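Local coordinates for cell wall surface anchor family protein (PDB 3PF2) that forms the shaft of a group B streptococcal pilus as its major pilin subunit, with a calcium-binding C-terminal fragment of Ig-like domains carrying an internal isopeptide bond, at residues A[9-14]-A[175-180]; A[14-19]-A[32-37]. All coordinates share one frame; numbering follows the deposited sequence.

Contact 1: residues A[9-14]-A[175-180]. With CA (calcium ion), chain B.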
loop_
_atom_site.group_PDB
_atom_site.type_symbol
_atom_site.label_atom_id
_atom_site.label_comp_id
_atom_site.label_asym_id
_atom_site.label_seq_id
_atom_site.Cartn_x
_atom_site.Cartn_y
_atom_site.Cartn_z
ATOM N N THR A 9 -7.274 -12.613 15.674
ATOM C CA THR A 9 -6.352 -12.025 14.704
ATOM C C THR A 9 -6.877 -10.702 14.170
ATOM O O THR A 9 -8.070 -10.453 14.172
ATOM C CB THR A 9 -6.072 -12.988 13.523
ATOM O OG1 THR A 9 -7.307 -13.545 13.042
ATOM C CG2 THR A 9 -5.153 -14.124 13.985
ATOM N N ASP A 10 -5.959 -9.846 13.735
ATOM C CA ASP A 10 -6.320 -8.581 13.095
ATOM C C ASP A 10 -5.171 -8.194 12.188
ATOM O O ASP A 10 -4.051 -8.682 12.354
ATOM C CB ASP A 10 -6.531 -7.484 14.146
ATOM C CG ASP A 10 -6.819 -6.118 13.531
ATOM O OD1 ASP A 10 -7.556 -6.049 12.545
ATOM O OD2 ASP A 10 -6.327 -5.105 14.042
ATOM N N LYS A 11 -5.430 -7.290 11.248
ATOM C CA LYS A 11 -4.356 -6.752 10.416
ATOM C C LYS A 11 -4.504 -5.228 10.394
ATOM O O LYS A 11 -5.619 -4.711 10.358
ATOM C CB LYS A 11 -4.438 -7.335 8.996
ATOM C CG LYS A 11 -3.205 -7.089 8.101
ATOM C CD LYS A 11 -3.416 -7.680 6.704
ATOM C CE LYS A 11 -2.194 -7.454 5.800
ATOM N NZ LYS A 11 -2.289 -8.220 4.519
ATOM N N ASP A 12 -3.374 -4.530 10.449
ATOM C CA ASP A 12 -3.322 -3.070 10.330
ATOM C C ASP A 12 -2.397 -2.699 9.172
ATOM O O ASP A 12 -1.741 -3.550 8.578
ATOM C CB ASP A 12 -2.736 -2.445 11.603
ATOM C CG ASP A 12 -3.629 -2.618 12.825
ATOM O OD1 ASP A 12 -4.816 -3.022 12.672
ATOM O OD2 ASP A 12 -3.128 -2.366 13.937
ATOM N N VAL A 13 -2.373 -1.408 8.846
ATOM C CA VAL A 13 -1.449 -0.876 7.865
ATOM C C VAL A 13 -0.861 0.423 8.382
ATOM O O VAL A 13 -1.519 1.155 9.139
ATOM C CB VAL A 13 -2.127 -0.648 6.499
ATOM C CG1 VAL A 13 -3.145 0.514 6.562
ATOM C CG2 VAL A 13 -1.089 -0.461 5.390
ATOM N N LYS A 14 0.379 0.680 7.953
ATOM C CA LYS A 14 1.150 1.913 8.234
ATOM C C LYS A 14 1.765 1.911 9.625
ATOM O O LYS A 14 2.983 2.079 9.768
ATOM C CB LYS A 14 0.348 3.209 7.933
ATOM C CG LYS A 14 1.184 4.527 7.964
ATOM C CD LYS A 14 0.401 5.675 7.305
ATOM C CE LYS A 14 1.216 6.943 7.279
ATOM N NZ LYS A 14 0.472 8.039 6.552
ATOM N N ARG A 175 -12.188 -7.565 10.356
ATOM C CA ARG A 175 -12.193 -6.342 9.535
ATOM C C ARG A 175 -10.824 -6.201 8.902
ATOM O O ARG A 175 -9.805 -6.449 9.576
ATOM C CB ARG A 175 -12.510 -5.125 10.394
ATOM C CG ARG A 175 -13.949 -5.115 10.947
ATOM C CD ARG A 175 -14.075 -4.278 12.212
ATOM N NE ARG A 175 -13.546 -4.953 13.406
ATOM C CZ ARG A 175 -14.223 -5.836 14.139
ATOM N NH1 ARG A 175 -15.475 -6.164 13.824
ATOM N NH2 ARG A 175 -13.647 -6.391 15.200
ATOM N N LYS A 176 -10.824 -5.822 7.618
ATOM C CA LYS A 176 -9.618 -5.761 6.773
ATOM C C LYS A 176 -9.126 -4.318 6.631
ATOM O O LYS A 176 -9.930 -3.406 6.382
ATOM C CB LYS A 176 -9.902 -6.310 5.376
ATOM C CG LYS A 176 -10.379 -7.771 5.323
ATOM C CD LYS A 176 -10.379 -8.259 3.863
ATOM C CE LYS A 176 -11.109 -9.602 3.698
ATOM N NZ LYS A 176 -10.878 -10.151 2.316
ATOM N N PRO A 177 -7.809 -4.094 6.804
ATOM C CA PRO A 177 -7.242 -2.780 6.445
ATOM C C PRO A 177 -7.092 -2.638 4.937
ATOM O O PRO A 177 -7.177 -3.629 4.208
ATOM C CB PRO A 177 -5.869 -2.798 7.127
ATOM C CG PRO A 177 -5.477 -4.267 7.128
ATOM C CD PRO A 177 -6.790 -5.030 7.314
ATOM N N GLU A 178 -6.861 -1.412 4.449
ATOM C CA GLU A 178 -6.717 -1.194 3.004
ATOM C C GLU A 178 -5.796 -0.030 2.699
ATOM O O GLU A 178 -5.632 0.885 3.529
ATOM C CB GLU A 178 -8.078 -0.951 2.321
ATOM C CG GLU A 178 -8.851 0.281 2.825
ATOM C CD GLU A 178 -8.386 1.611 2.229
ATOM O OE1 GLU A 178 -7.916 1.638 1.069
ATOM O OE2 GLU A 178 -8.502 2.656 2.921
ATOM N N VAL A 179 -5.208 -0.080 1.510
ATOM C CA VAL A 179 -4.458 1.055 0.978
ATOM C C VAL A 179 -4.991 1.479 -0.376
ATOM O O VAL A 179 -5.710 0.731 -1.061
ATOM C CB VAL A 179 -2.938 0.767 0.879
ATOM C CG1 VAL A 179 -2.348 0.532 2.253
ATOM C CG2 VAL A 179 -2.663 -0.434 -0.071
ATOM N N HIS A 180 -4.607 2.676 -0.805
ATOM C CA HIS A 180 -5.096 3.175 -2.093
ATOM C C HIS A 180 -4.090 4.146 -2.664
ATOM O O HIS A 180 -3.331 4.765 -1.910
ATOM C CB HIS A 180 -6.439 3.882 -1.904
ATOM C CG HIS A 180 -6.496 4.683 -0.646
ATOM N ND1 HIS A 180 -6.981 4.165 0.540
ATOM C CD2 HIS A 180 -6.064 5.937 -0.364
ATOM C CE1 HIS A 180 -6.871 5.074 1.488
ATOM N NE2 HIS A 180 -6.301 6.153 0.974
HETATM CA CA CA B . -6.881 -3.665 12.069
HETATM O O HOH W 1 -10.342 -6.905 12.755
HETATM O O HOH W 2 -8.784 -3.964 10.694
HETATM O O HOH W 3 -8.108 -2.400 13.681
#

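Contact 2: residues A[14-19]-A[32-37]. With CA (calcium ion), chain B.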
loop_
_atom_site.group_PDB
_atom_site.type_symbol
_atom_site.label_atom_id
_atom_site.label_comp_id
_atom_site.label_asym_id
_atom_site.label_seq_id
_atom_site.Cartn_x
_atom_site.Cartn_y
_atom_site.Cartn_z
ATOM N N LYS A 14 0.379 0.680 7.953
ATOM C CA LYS A 14 1.150 1.913 8.234
ATOM C C LYS A 14 1.765 1.911 9.625
ATOM O O LYS A 14 2.983 2.079 9.768
ATOM C CB LYS A 14 0.348 3.209 7.933
ATOM C CG LYS A 14 1.184 4.527 7.964
ATOM C CD LYS A 14 0.401 5.675 7.305
ATOM C CE LYS A 14 1.216 6.943 7.279
ATOM N NZ LYS A 14 0.472 8.039 6.552
ATOM N N LYS A 15 0.927 1.743 10.646
ATOM C CA LYS A 15 1.386 1.593 12.013
ATOM C C LYS A 15 0.320 0.841 12.793
ATOM O O LYS A 15 -0.829 0.713 12.344
ATOM C CB LYS A 15 1.609 2.967 12.659
ATOM C CG LYS A 15 0.313 3.778 12.825
ATOM C CD LYS A 15 0.594 5.252 13.094
ATOM C CE LYS A 15 -0.679 5.979 13.492
ATOM N NZ LYS A 15 -0.438 7.475 13.460
ATOM N N LEU A 16 0.683 0.389 13.991
ATOM C CA LEU A 16 -0.300 -0.260 14.856
ATOM C C LEU A 16 -1.443 0.673 15.182
ATOM O O LEU A 16 -1.228 1.823 15.619
ATOM C CB LEU A 16 0.349 -0.770 16.153
ATOM C CG LEU A 16 1.290 -1.961 15.955
ATOM C CD1 LEU A 16 2.008 -2.258 17.272
ATOM C CD2 LEU A 16 0.494 -3.188 15.497
ATOM N N GLY A 17 -2.656 0.183 14.943
ATOM C CA GLY A 17 -3.870 0.914 15.271
ATOM C C GLY A 17 -4.489 1.628 14.082
ATOM O O GLY A 17 -5.582 2.199 14.210
ATOM N N GLN A 18 -3.823 1.581 12.928
ATOM C CA GLN A 18 -4.326 2.270 11.729
ATOM C C GLN A 18 -4.811 1.246 10.702
ATOM O O GLN A 18 -4.150 0.226 10.496
ATOM C CB GLN A 18 -3.247 3.186 11.136
ATOM C CG GLN A 18 -3.732 3.993 9.889
ATOM C CD GLN A 18 -2.897 5.244 9.553
ATOM O OE1 GLN A 18 -3.156 5.912 8.543
ATOM N NE2 GLN A 18 -1.915 5.554 10.365
ATOM N N ASP A 19 -5.950 1.527 10.054
ATOM C CA ASP A 19 -6.548 0.584 9.113
ATOM C C ASP A 19 -6.680 1.095 7.677
ATOM O O ASP A 19 -7.112 0.351 6.793
ATOM C CB ASP A 19 -7.923 0.125 9.623
ATOM C CG ASP A 19 -7.829 -0.703 10.903
ATOM O OD1 ASP A 19 -7.064 -1.684 10.894
ATOM O OD2 ASP A 19 -8.502 -0.367 11.919
ATOM N N PHE A 32 0.714 -4.898 9.233
ATOM C CA PHE A 32 1.002 -5.558 10.520
ATOM C C PHE A 32 0.037 -6.716 10.732
ATOM O O PHE A 32 -1.165 -6.492 10.868
ATOM C CB PHE A 32 0.901 -4.568 11.680
ATOM C CG PHE A 32 1.922 -3.469 11.605
ATOM C CD1 PHE A 32 3.112 -3.558 12.303
ATOM C CD2 PHE A 32 1.694 -2.359 10.795
ATOM C CE1 PHE A 32 4.085 -2.525 12.201
ATOM C CE2 PHE A 32 2.646 -1.340 10.674
ATOM C CZ PHE A 32 3.839 -1.417 11.393
ATOM N N LEU A 33 0.563 -7.942 10.707
ATOM C CA LEU A 33 -0.253 -9.124 10.987
ATOM C C LEU A 33 -0.214 -9.326 12.487
ATOM O O LEU A 33 0.868 -9.388 13.087
ATOM C CB LEU A 33 0.320 -10.355 10.282
ATOM C CG LEU A 33 0.172 -10.574 8.762
ATOM C CD1 LEU A 33 0.117 -9.300 7.929
ATOM C CD2 LEU A 33 1.174 -11.592 8.192
ATOM N N LYS A 34 -1.382 -9.429 13.107
ATOM C CA LYS A 34 -1.458 -9.386 14.555
ATOM C C LYS A 34 -2.236 -10.577 15.068
ATOM O O LYS A 34 -3.276 -10.890 14.529
ATOM C CB LYS A 34 -2.164 -8.108 15.026
ATOM C CG LYS A 34 -1.538 -6.810 14.487
ATOM C CD LYS A 34 -2.600 -5.690 14.365
ATOM C CE LYS A 34 -3.159 -5.247 15.739
ATOM N NZ LYS A 34 -4.196 -4.176 15.606
ATOM N N SER A 35 -1.749 -11.210 16.134
ATOM C CA SER A 35 -2.499 -12.293 16.775
ATOM C C SER A 35 -2.350 -12.204 18.269
ATOM O O SER A 35 -1.274 -11.909 18.769
ATOM C CB SER A 35 -1.955 -13.657 16.344
ATOM O OG SER A 35 -2.728 -14.702 16.924
ATOM N N THR A 36 -3.419 -12.491 18.993
ATOM C CA THR A 36 -3.267 -12.757 20.417
ATOM C C THR A 36 -2.528 -14.089 20.610
ATOM O O THR A 36 -2.540 -14.957 19.737
ATOM C CB THR A 36 -4.617 -12.771 21.176
ATOM O OG1 THR A 36 -5.439 -13.834 20.677
ATOM C CG2 THR A 36 -5.352 -11.460 20.994
ATOM N N ILE A 37 -1.857 -14.211 21.747
ATOM C CA ILE A 37 -1.104 -15.417 22.081
ATOM C C ILE A 37 -1.607 -15.924 23.431
ATOM O O ILE A 37 -1.686 -15.154 24.378
ATOM C CB ILE A 37 0.427 -15.128 22.141
ATOM C CG1 ILE A 37 0.986 -14.721 20.772
ATOM C CG2 ILE A 37 1.184 -16.320 22.706
ATOM C CD1 ILE A 37 0.830 -15.762 19.642
HETATM CA CA CA B . -6.881 -3.665 12.069
HETATM O O HOH W 3 -8.108 -2.400 13.681
HETATM O O HOH W 2 -8.784 -3.964 10.694
#

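Contact 1: residues A[9-14]-A[175-180]
The carboxylate of Asp10 meets the main chain of Arg175 across a calcium ion and two waters. OD1 of Asp10 and Arg175 O, both acceptors, lie 3.7 Å apart. With CG anti to the backbone N (chi1 176°), this carboxylate takes the calcium through both oxygens, OD1 and OD2 each 2.5 Å from the metal. Water 1 links OD1 to Arg175 N, while water 2, itself a calcium ligand, donates to Arg175 O at 2.9 Å. Lys11 O, Asp12 OD1, water 3 and Asp19 bring the ligand atoms to seven. The other flat group, the His180 ring, receives Glu178 at its edge: ND1 donates to the syn lone pair of OE1 at 2.7 Å, close to the ring plane and nearly straight at 173°.

Between these ends the ring of Pro177 lies against Lys11, with CG 3.3 Å from Lys11 O. The lysine chain crosses the proline at about a right angle, its CB, CG and CD passing CG of Pro177, and runs extended to NZ, which is covalently joined to CG of Asn152 and hydrogen-bonded to Asp51. Such a Lys-Asn isopeptide bond is a hallmark of Gram-positive pilins. Further on, CG2 of Val13 reaches CG1 of Val179 at 3.5 Å.

Although the segments run only 14° apart, side-chain packing, the Lys11 carbonyl against Pro177, and water and metal links join them, not strand pairing: strand 9-13 is bonded to strand 29-35, whose Trp31 touches both valines, strand 178-190 pairs with 150-151 and 20-22, and helix 116-121 packs beside Asp10 and Arg175.

Contact 2: residues A[14-19]-A[32-37]
Backbone from Lys14 to Leu16 passes beside Phe32, the CA atoms of Leu16 and Phe32 coming within 7.0 Å. The loop residues Lys15 to Gln18 form a type II beta turn, marked by the positive phi of Gly17 (99°) at its third position and closed by Gln18 N to Lys15 O at 3.2 Å. At Gly17 a CB would press on the carbonyl oxygen of Leu16. The facing segment, by contrast, is extended strand through Phe32, Leu33 and Lys34.

The Phe32 ring takes the loop's main chain from more than one direction. Its CE2 is 3.5 Å from Lys14 C, which lies at the ring edge near the plane, whereas Leu16 N sits over one face, 4.2 Å above the plane and offset toward the rim. Lys15 CA comes in obliquely at 3.5 Å from the same CE2.

In the Ig-like domain this loop carries the chain from strand 9-13, in one sheet, to strand 20-22, which pairs with strand 178-190 in another. Leu16 crosses Phe32 at about a right angle, and its CD2 lies 4.1 Å from both Phe32 CB and Lys34 CD. A bend at chi3 (66°) turns CE of Lys34 aside; its NZ is taken up by Asp12, Asp10 and the carbonyl of Leu119. Asp19, at the loop's end, binds calcium through OD1 alone at 2.3 Å, while its OD2 accepts a hydrogen bond from calcium-bound water 3.

How the contacts relate
Contacts 1 and 2 have centres 8 Å apart and share Lys14, where strand 9-13 gives way to the loop. Along the chain, contact 2 is nested inside the loop closed by contact 1, and strands 9-13 and 29-35 are neighbours in one antiparallel sheet. Asp12 joins the two: its OD2 forms a salt bridge with Lys34 NZ at 2.7 Å and probably accepts a hydrogen bond from Gly17 N at 2.8 Å. The calcium ion and waters 2 and 3 belong to both. The metal ties the edge strand to Asp19 and, through water 2, to Arg175 before strand 178-190. Lys11 gives O to the metal and NZ to the isopeptide bond, consistent with a stiffened pilin domain.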